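Local coordinates for protein acetylglutamate kinase (Streptococcus mutans, PDB 3L86) that probably catalyses the ATP-dependent phosphorylation of N-acetyl-L-glutamate, the second step in making N-acetylornithine from glutamate on the route to arginine, at residues Ile160-Ile165 / Val202-Asp207; Gly53-Gln58 / Glu121-Ala126; Tyr151-Asp156 / Asp187-Asn192. One frame throughout, in Å; residues are numbered along the deposited sequence.

Contact 1. Residues Ile160-Ile165 / Val202-Asp207; sequences INKRVI and VALAAD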
# COMPACT_ATOMS: atom_id res chain seq x y z
N ILE A 160 -13.69 0.81 -5.11
CA ILE A 160 -12.71 1.24 -6.11
C ILE A 160 -13.38 1.37 -7.53
O ILE A 160 -13.93 0.39 -8.05
CB ILE A 160 -11.53 0.27 -6.16
CG1 ILE A 160 -10.80 0.20 -4.78
CG2 ILE A 160 -10.51 0.77 -7.18
CD1 ILE A 160 -10.08 1.55 -4.45
N ASN A 161 -13.36 2.57 -8.12
CA ASN A 161 -13.82 2.78 -9.52
C ASN A 161 -12.74 2.35 -10.53
O ASN A 161 -11.74 3.05 -10.71
CB ASN A 161 -14.25 4.26 -9.75
CG ASN A 161 -14.93 4.47 -11.10
OD1 ASN A 161 -14.67 3.76 -12.04
ND2 ASN A 161 -15.88 5.40 -11.16
N LYS A 162 -12.90 1.13 -11.06
CA LYS A 162 -11.94 0.46 -11.98
C LYS A 162 -11.73 1.23 -13.30
O LYS A 162 -10.60 1.33 -13.81
CB LYS A 162 -12.44 -0.97 -12.29
CG LYS A 162 -12.63 -1.89 -11.08
CD LYS A 162 -13.64 -3.04 -11.35
CE LYS A 162 -13.23 -3.85 -12.56
NZ LYS A 162 -14.22 -4.90 -12.88
N ARG A 163 -12.82 1.82 -13.82
CA ARG A 163 -12.81 2.49 -15.14
C ARG A 163 -11.70 3.54 -15.31
O ARG A 163 -11.03 3.60 -16.37
CB ARG A 163 -14.21 3.09 -15.47
N VAL A 164 -11.43 4.33 -14.29
CA VAL A 164 -10.33 5.29 -14.44
C VAL A 164 -8.90 4.77 -14.20
O VAL A 164 -7.93 5.35 -14.69
CB VAL A 164 -10.58 6.51 -13.60
CG1 VAL A 164 -11.42 6.12 -12.34
CG2 VAL A 164 -9.23 7.24 -13.30
N ILE A 165 -8.74 3.68 -13.46
CA ILE A 165 -7.44 2.96 -13.44
C ILE A 165 -7.25 2.29 -14.84
O ILE A 165 -6.17 2.26 -15.38
CB ILE A 165 -7.39 1.87 -12.28
CG1 ILE A 165 -7.32 2.54 -10.90
CG2 ILE A 165 -6.21 0.88 -12.48
CD1 ILE A 165 -7.73 1.63 -9.76
N VAL A 202 -7.95 -6.77 -5.12
CA VAL A 202 -9.21 -7.50 -5.22
C VAL A 202 -10.11 -6.92 -6.33
O VAL A 202 -10.60 -7.68 -7.19
CB VAL A 202 -9.95 -7.60 -3.85
CG1 VAL A 202 -11.34 -8.31 -4.05
CG2 VAL A 202 -9.06 -8.28 -2.85
N ALA A 203 -10.30 -5.59 -6.37
CA ALA A 203 -11.08 -4.96 -7.46
C ALA A 203 -10.60 -5.32 -8.88
O ALA A 203 -11.40 -5.47 -9.79
CB ALA A 203 -11.12 -3.39 -7.33
N LEU A 204 -9.28 -5.35 -9.10
CA LEU A 204 -8.74 -5.76 -10.41
C LEU A 204 -8.62 -7.28 -10.67
O LEU A 204 -8.22 -7.69 -11.76
CB LEU A 204 -7.37 -5.12 -10.63
CG LEU A 204 -7.40 -3.57 -10.56
CD1 LEU A 204 -6.02 -2.98 -10.71
CD2 LEU A 204 -8.36 -3.05 -11.66
N ALA A 205 -8.97 -8.10 -9.68
CA ALA A 205 -8.67 -9.54 -9.75
C ALA A 205 -7.21 -9.73 -10.20
O ALA A 205 -6.94 -10.43 -11.21
CB ALA A 205 -9.62 -10.26 -10.71
N ALA A 206 -6.26 -9.15 -9.44
CA ALA A 206 -4.81 -9.28 -9.75
C ALA A 206 -4.25 -10.72 -9.64
O ALA A 206 -4.77 -11.51 -8.89
CB ALA A 206 -3.97 -8.31 -8.86
N ASP A 207 -3.21 -11.04 -10.42
CA ASP A 207 -2.51 -12.31 -10.27
C ASP A 207 -1.79 -12.36 -8.95
O ASP A 207 -1.72 -13.43 -8.34
CB ASP A 207 -1.44 -12.50 -11.39
CG ASP A 207 -2.05 -12.57 -12.77
OD1 ASP A 207 -1.43 -12.13 -13.76
OD2 ASP A 207 -3.19 -13.04 -12.90

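Contact 2. Residues Gly53-Gln58 / Glu121-Ala126; sequences GDFLSQ and EKLRQA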
# COMPACT_ATOMS: atom_id res chain seq x y z
N GLY A 53 18.64 -0.46 -8.25
CA GLY A 53 18.76 -0.74 -9.71
C GLY A 53 17.98 -1.98 -10.10
O GLY A 53 17.31 -1.99 -11.13
N ASP A 54 18.04 -3.05 -9.30
CA ASP A 54 17.25 -4.25 -9.64
C ASP A 54 15.76 -3.90 -9.74
O ASP A 54 15.04 -4.38 -10.64
CB ASP A 54 17.38 -5.36 -8.57
CG ASP A 54 18.72 -6.07 -8.60
OD1 ASP A 54 19.48 -5.95 -9.61
OD2 ASP A 54 19.01 -6.75 -7.58
N PHE A 55 15.27 -3.12 -8.77
CA PHE A 55 13.82 -2.76 -8.68
C PHE A 55 13.41 -2.01 -9.92
O PHE A 55 12.48 -2.40 -10.61
CB PHE A 55 13.50 -1.90 -7.40
CG PHE A 55 12.09 -1.37 -7.35
CD1 PHE A 55 11.08 -2.05 -6.68
CD2 PHE A 55 11.77 -0.16 -7.96
CE1 PHE A 55 9.78 -1.56 -6.61
CE2 PHE A 55 10.45 0.32 -7.93
CZ PHE A 55 9.47 -0.38 -7.27
N LEU A 56 14.09 -0.88 -10.18
CA LEU A 56 13.79 -0.06 -11.34
C LEU A 56 13.83 -0.84 -12.71
O LEU A 56 12.95 -0.67 -13.56
CB LEU A 56 14.79 1.13 -11.38
CG LEU A 56 14.72 2.10 -10.17
CD1 LEU A 56 15.90 3.15 -10.16
CD2 LEU A 56 13.32 2.79 -10.12
N SER A 57 14.87 -1.64 -12.96
CA SER A 57 14.88 -2.52 -14.19
C SER A 57 13.75 -3.55 -14.27
O SER A 57 13.16 -3.81 -15.34
CB SER A 57 16.21 -3.28 -14.31
OG SER A 57 17.29 -2.36 -14.42
N GLN A 58 13.43 -4.16 -13.13
CA GLN A 58 12.36 -5.17 -13.10
C GLN A 58 11.03 -4.55 -13.46
O GLN A 58 10.27 -5.09 -14.26
CB GLN A 58 12.32 -5.94 -11.73
CG GLN A 58 11.24 -7.06 -11.66
CD GLN A 58 11.44 -8.15 -12.75
OE1 GLN A 58 10.83 -8.13 -13.82
NE2 GLN A 58 12.34 -9.05 -12.49
N GLU A 121 9.44 10.61 -9.93
CA GLU A 121 10.69 11.10 -10.54
C GLU A 121 11.74 9.94 -10.72
O GLU A 121 12.34 9.82 -11.78
CB GLU A 121 11.29 12.30 -9.77
CG GLU A 121 10.33 13.52 -9.64
CD GLU A 121 10.75 14.58 -8.60
OE1 GLU A 121 11.42 14.28 -7.57
OE2 GLU A 121 10.36 15.76 -8.80
N LYS A 122 11.97 9.10 -9.71
CA LYS A 122 12.92 7.97 -9.87
C LYS A 122 12.52 7.00 -11.00
O LYS A 122 13.40 6.53 -11.79
CB LYS A 122 13.09 7.17 -8.56
CG LYS A 122 13.73 7.91 -7.39
CD LYS A 122 15.24 7.97 -7.59
CE LYS A 122 15.94 8.55 -6.37
NZ LYS A 122 16.07 10.01 -6.45
N LEU A 123 11.22 6.68 -11.09
CA LEU A 123 10.70 5.81 -12.16
C LEU A 123 10.83 6.46 -13.57
O LEU A 123 11.32 5.80 -14.54
CB LEU A 123 9.23 5.42 -11.88
CG LEU A 123 8.98 4.42 -10.73
CD1 LEU A 123 7.49 4.36 -10.23
CD2 LEU A 123 9.42 3.02 -11.19
N ARG A 124 10.37 7.71 -13.71
CA ARG A 124 10.54 8.40 -14.99
C ARG A 124 12.01 8.53 -15.42
O ARG A 124 12.34 8.30 -16.58
CB ARG A 124 9.80 9.74 -15.03
CG ARG A 124 8.28 9.61 -15.14
CD ARG A 124 7.55 11.00 -15.00
NE ARG A 124 6.13 10.89 -15.35
CZ ARG A 124 5.27 11.90 -15.36
NH1 ARG A 124 5.64 13.12 -15.03
NH2 ARG A 124 4.01 11.70 -15.68
N GLN A 125 12.88 8.87 -14.49
CA GLN A 125 14.30 8.93 -14.80
C GLN A 125 14.81 7.58 -15.27
O GLN A 125 15.80 7.51 -16.02
CB GLN A 125 15.12 9.45 -13.60
CG GLN A 125 15.24 10.95 -13.60
CD GLN A 125 15.20 11.60 -12.24
OE1 GLN A 125 15.62 11.03 -11.23
NE2 GLN A 125 14.67 12.83 -12.21
N ALA A 126 14.16 6.50 -14.86
CA ALA A 126 14.62 5.20 -15.31
C ALA A 126 13.96 4.75 -16.62
O ALA A 126 14.17 3.62 -17.02
CB ALA A 126 14.47 4.13 -14.20

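Contact 3. Residues Tyr151-Asp156 / Asp187-Asn192; sequences YGYVGD and DMLNIN. With NLG (N-acetyl-L-glutamate), chain C.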
# COMPACT_ATOMS: atom_id res chain seq x y z
N TYR A 151 -10.58 7.04 16.19
CA TYR A 151 -9.49 7.29 15.25
C TYR A 151 -9.61 8.63 14.54
O TYR A 151 -8.63 9.06 13.92
CB TYR A 151 -9.40 6.23 14.12
CG TYR A 151 -9.25 4.80 14.59
CD1 TYR A 151 -8.02 4.29 15.04
CD2 TYR A 151 -10.33 3.97 14.62
CE1 TYR A 151 -7.92 2.92 15.48
CE2 TYR A 151 -10.24 2.66 15.05
CZ TYR A 151 -9.03 2.15 15.48
OH TYR A 151 -9.02 0.81 15.91
N GLY A 152 -10.77 9.30 14.58
CA GLY A 152 -10.84 10.58 13.85
C GLY A 152 -11.07 10.38 12.34
O GLY A 152 -11.97 9.63 11.96
N TYR A 153 -10.23 11.02 11.50
CA TYR A 153 -10.31 10.99 10.02
C TYR A 153 -9.61 9.78 9.34
O TYR A 153 -8.96 9.94 8.30
CB TYR A 153 -9.78 12.32 9.44
CG TYR A 153 -10.83 13.42 9.51
CD1 TYR A 153 -11.32 13.89 10.74
CD2 TYR A 153 -11.37 13.96 8.34
CE1 TYR A 153 -12.36 14.92 10.77
CE2 TYR A 153 -12.34 14.95 8.37
CZ TYR A 153 -12.85 15.41 9.58
OH TYR A 153 -13.84 16.39 9.53
N VAL A 154 -9.66 8.62 9.97
CA VAL A 154 -9.18 7.35 9.39
C VAL A 154 -10.30 6.63 8.62
O VAL A 154 -11.43 6.52 9.11
CB VAL A 154 -8.52 6.46 10.47
CG1 VAL A 154 -8.17 5.06 9.94
CG2 VAL A 154 -7.21 7.16 10.96
N GLY A 155 -10.02 6.28 7.37
CA GLY A 155 -11.02 5.64 6.55
C GLY A 155 -10.81 4.17 6.32
O GLY A 155 -9.70 3.66 6.48
N ASP A 156 -11.92 3.49 5.92
CA ASP A 156 -11.91 2.09 5.45
C ASP A 156 -12.41 2.19 3.99
O ASP A 156 -13.44 2.80 3.79
CB ASP A 156 -13.01 1.38 6.27
CG ASP A 156 -12.94 -0.15 6.24
OD1 ASP A 156 -11.91 -0.78 5.85
OD2 ASP A 156 -13.98 -0.74 6.65
N ASP A 187 -15.10 14.64 1.93
CA ASP A 187 -13.97 14.86 2.80
C ASP A 187 -12.84 13.84 2.56
O ASP A 187 -13.10 12.64 2.46
CB ASP A 187 -14.47 14.81 4.25
CG ASP A 187 -15.48 15.96 4.54
OD1 ASP A 187 -16.51 15.70 5.16
OD2 ASP A 187 -15.25 17.11 4.10
N MET A 188 -11.59 14.33 2.51
CA MET A 188 -10.40 13.50 2.42
C MET A 188 -10.14 12.71 3.71
O MET A 188 -10.13 13.31 4.77
CB MET A 188 -9.17 14.36 2.10
CG MET A 188 -8.03 13.49 1.48
SD MET A 188 -6.41 14.30 1.30
CE MET A 188 -6.70 15.30 -0.11
N LEU A 189 -9.85 11.39 3.61
CA LEU A 189 -9.56 10.52 4.78
C LEU A 189 -8.19 9.81 4.67
O LEU A 189 -7.76 9.52 3.56
CB LEU A 189 -10.66 9.43 4.98
CG LEU A 189 -12.14 9.86 5.02
CD1 LEU A 189 -13.08 8.64 5.32
CD2 LEU A 189 -12.37 10.94 6.03
N ASN A 190 -7.56 9.50 5.81
CA ASN A 190 -6.25 8.82 5.89
C ASN A 190 -6.52 7.30 5.86
O ASN A 190 -7.26 6.80 6.73
CB ASN A 190 -5.50 9.27 7.18
CG ASN A 190 -4.20 8.49 7.45
OD1 ASN A 190 -3.71 7.78 6.57
ND2 ASN A 190 -3.63 8.65 8.66
N ILE A 191 -5.99 6.58 4.86
CA ILE A 191 -6.23 5.11 4.74
C ILE A 191 -4.92 4.35 4.98
O ILE A 191 -3.94 4.69 4.37
CB ILE A 191 -6.68 4.67 3.34
CG1 ILE A 191 -7.70 5.63 2.74
CG2 ILE A 191 -7.17 3.12 3.36
CD1 ILE A 191 -9.08 5.60 3.31
N ASN A 192 -4.86 3.40 5.92
CA ASN A 192 -3.64 2.55 6.08
C ASN A 192 -3.25 1.99 4.67
O ASN A 192 -4.14 1.52 3.96
CB ASN A 192 -3.93 1.37 7.02
CG ASN A 192 -2.84 0.31 6.99
OD1 ASN A 192 -2.98 -0.73 6.34
ND2 ASN A 192 -1.74 0.57 7.67
CA NLG C . -1.63 5.35 7.66
C NLG C . -2.71 5.12 8.56
OXT NLG C . -2.59 4.75 9.73
O NLG C . -3.88 5.09 8.46
CB NLG C . -1.26 5.80 6.24
CG NLG C . 0.23 5.68 5.69
CD NLG C . 1.02 4.31 5.58
OE1 NLG C . 0.38 3.30 5.65
OE2 NLG C . 2.25 4.21 5.45
C7 NLG C . 0.09 6.44 8.81
C8 NLG C . 1.25 6.31 9.14
O7 NLG C . -0.63 7.39 9.00
N2 NLG C . -0.52 5.51 8.19
O HOH W 1 -7.18 2.71 7.34

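Contact 1. Residues Ile160-Ile165 / Val202-Asp207
Ile160 and Ala203 mark the nearest approach of the two backbones, 6.6 Å from CA to CA, where the end of strand 155-160 turns into helix 162-170 beside the C-terminal end of helix 193-203. Ile160 CB meets Ala203 CB at 3.9 Å, and the small methyl suits the place because it lets the strand end lie close to the helix. The branches of Ile160 lead on from there to Leu196 and Ala199, further back along the same helix. Lys162 lies across the last turn with its methylenes. CD lies 3.7 Å from Ala203 O, and the bend at chi3 (56°) keeps CE by the same oxygen at 3.7 Å, while CG stays 4.3 Å from Ala203 CB. No hydrogen bond crosses the contact, although a lysine charge near the carbonyl end of a helix is probably favourable. Deeper in, Ile165 CG2 touches Leu204 CD1 at 4.3 Å, and both side chains also rest on Val70 of strand 68-73, a natural setting for branched aliphatic groups. Each helix end is capped locally, one by a side chain, one by main chain. Asn161 occupies the N-cap of helix 162-170, its OD1 taking a weak bond from Arg163 N. Ala205, with positive phi (46°), closes helix 193-203 in a Schellman motif, its N bonded to Val202 O at 3.0 Å. Beyond it the chain turns toward strand 208-212, and Asp207 grips Ile38 N by OD1. Strand end, helix start and helix end thus meet over the central sheet, as in the alpha-beta-alpha sandwich of the amino acid kinase family.

Contact 2. Residues Gly53-Gln58 / Glu121-Ala126
Leu56 and Leu123 have like first torsions, chi1 -62° and -72°, each setting CG beside the backbone N and opposite the carbonyl carbon, and this carries both branched ends into the gap between helix 53-64 and the last turn of helix 101-125. There the two chains cross obliquely, with Leu56 CD2 lying 4.1 Å from Leu123 CD2. The same Leu56 methyl sits 4.1 Å from Lys122 O and also lies in the ring plane of Phe55, at its edge, so one carbon is hemmed in by a leucine, a carbonyl and an aromatic ring. Phe55 joins from its own side, its CE2 being 4.4 Å from Leu123 CD2, and its ring reaches on to Leu270. Leu123 in turn touches Val128, just past the helix end. Nearer that end, Leu56 CB faces Ala126 CB at 4.1 Å. A methyl suits this spot, where the backbones come nearest, Leu56 CA to Ala126 CA at 6.6 Å. Lys122 meets Leu56 through its carbonyl; its CB points toward the contact and the rest of the chain leads away, as befits a charge on an exposed surface. The short helical segments cross at -67° with their axes 10.3 Å apart. No hydrogen bond or ion pair links them: several main-chain groups are engaged within their own helices, as when Ser57 N and Gln58 N bond to Gly53 O and Asp54 O. With only carbon to carbon and carbon to carbonyl contacts across a small interface, the helices owe their mutual placement here to shape and hydrophobic burial, not to directional bonds.

Contact 3. Residues Tyr151-Asp156 / Asp187-Asn192
Val154 and Asn190 form a single parallel-type beta bridge in the wall of the N-acetylglutamate pocket, where the chain leading into strand 155-160 runs beside strand 188-190. Asn190 uses both of its main-chain polar groups. Its N donates to Tyr153 O (2.9 Å, 170°), and its O receives Gly155 N, also 2.9 Å away and nearly straight at 166°, though that donor stands above the carbonyl plane. Tyr153 flanks the bridge: CD2 brings the ring edge 3.8 Å from Met188 O, nearly in the ring plane, and 3.9 Å from Leu189 CD2, the two side chains crossing at about a right angle. Glycine fits position 155 because the space next to its CA is taken, Leu189 CD1 lying 3.8 Å from that CA and Ile191 CD1 packing against its carbonyl. The bridge aims the Asn190 side chain at the substrate. With CG opposite the backbone N (chi1 173°), ND2 reaches NLG O7, the acetyl oxygen, at 3.3 Å, while Thr99 OG1 holds the same amide nitrogen from the protein side. A water then ties the segments together further on, donating to Gly155 O (2.8 Å) and accepting from Asn192 N (2.8 Å). Asn192 ends the strand-to-helix turn as an N-cap, its OD1 taken by Tyr195 N, and next to it Ala193 N bonds to the ligand. Gly75 N, Gly76 N and Arg97 NE supply further bonds in the substrate pocket of an acetylglutamate kinase, in which a bridged segment presents an asparagine amide to the N-acetyl group.

How the contacts relate
From the N terminus, contact 2 comes first: helix 53-64 is joined by the end of helix 101-125, closing a loop that includes Gly75, Gly76 and Arg97 of the substrate site. It is complete before the others open. Contact 3 then opens at 151-156 and contact 1 at 160-165; contact 3 closes at 187-192 and contact 1 at 202-207, so the two cross. Strand 155-160 leads from one to the other, and helix 193-203 does the same on the return; the two contacts' centres are about 21 Å apart. Contact 3 serves the substrate pocket, contact 1 joins helix 162-170 to helix 193-203 beside strand 68-73, and contact 2 lies across the chain's centre from contact 3.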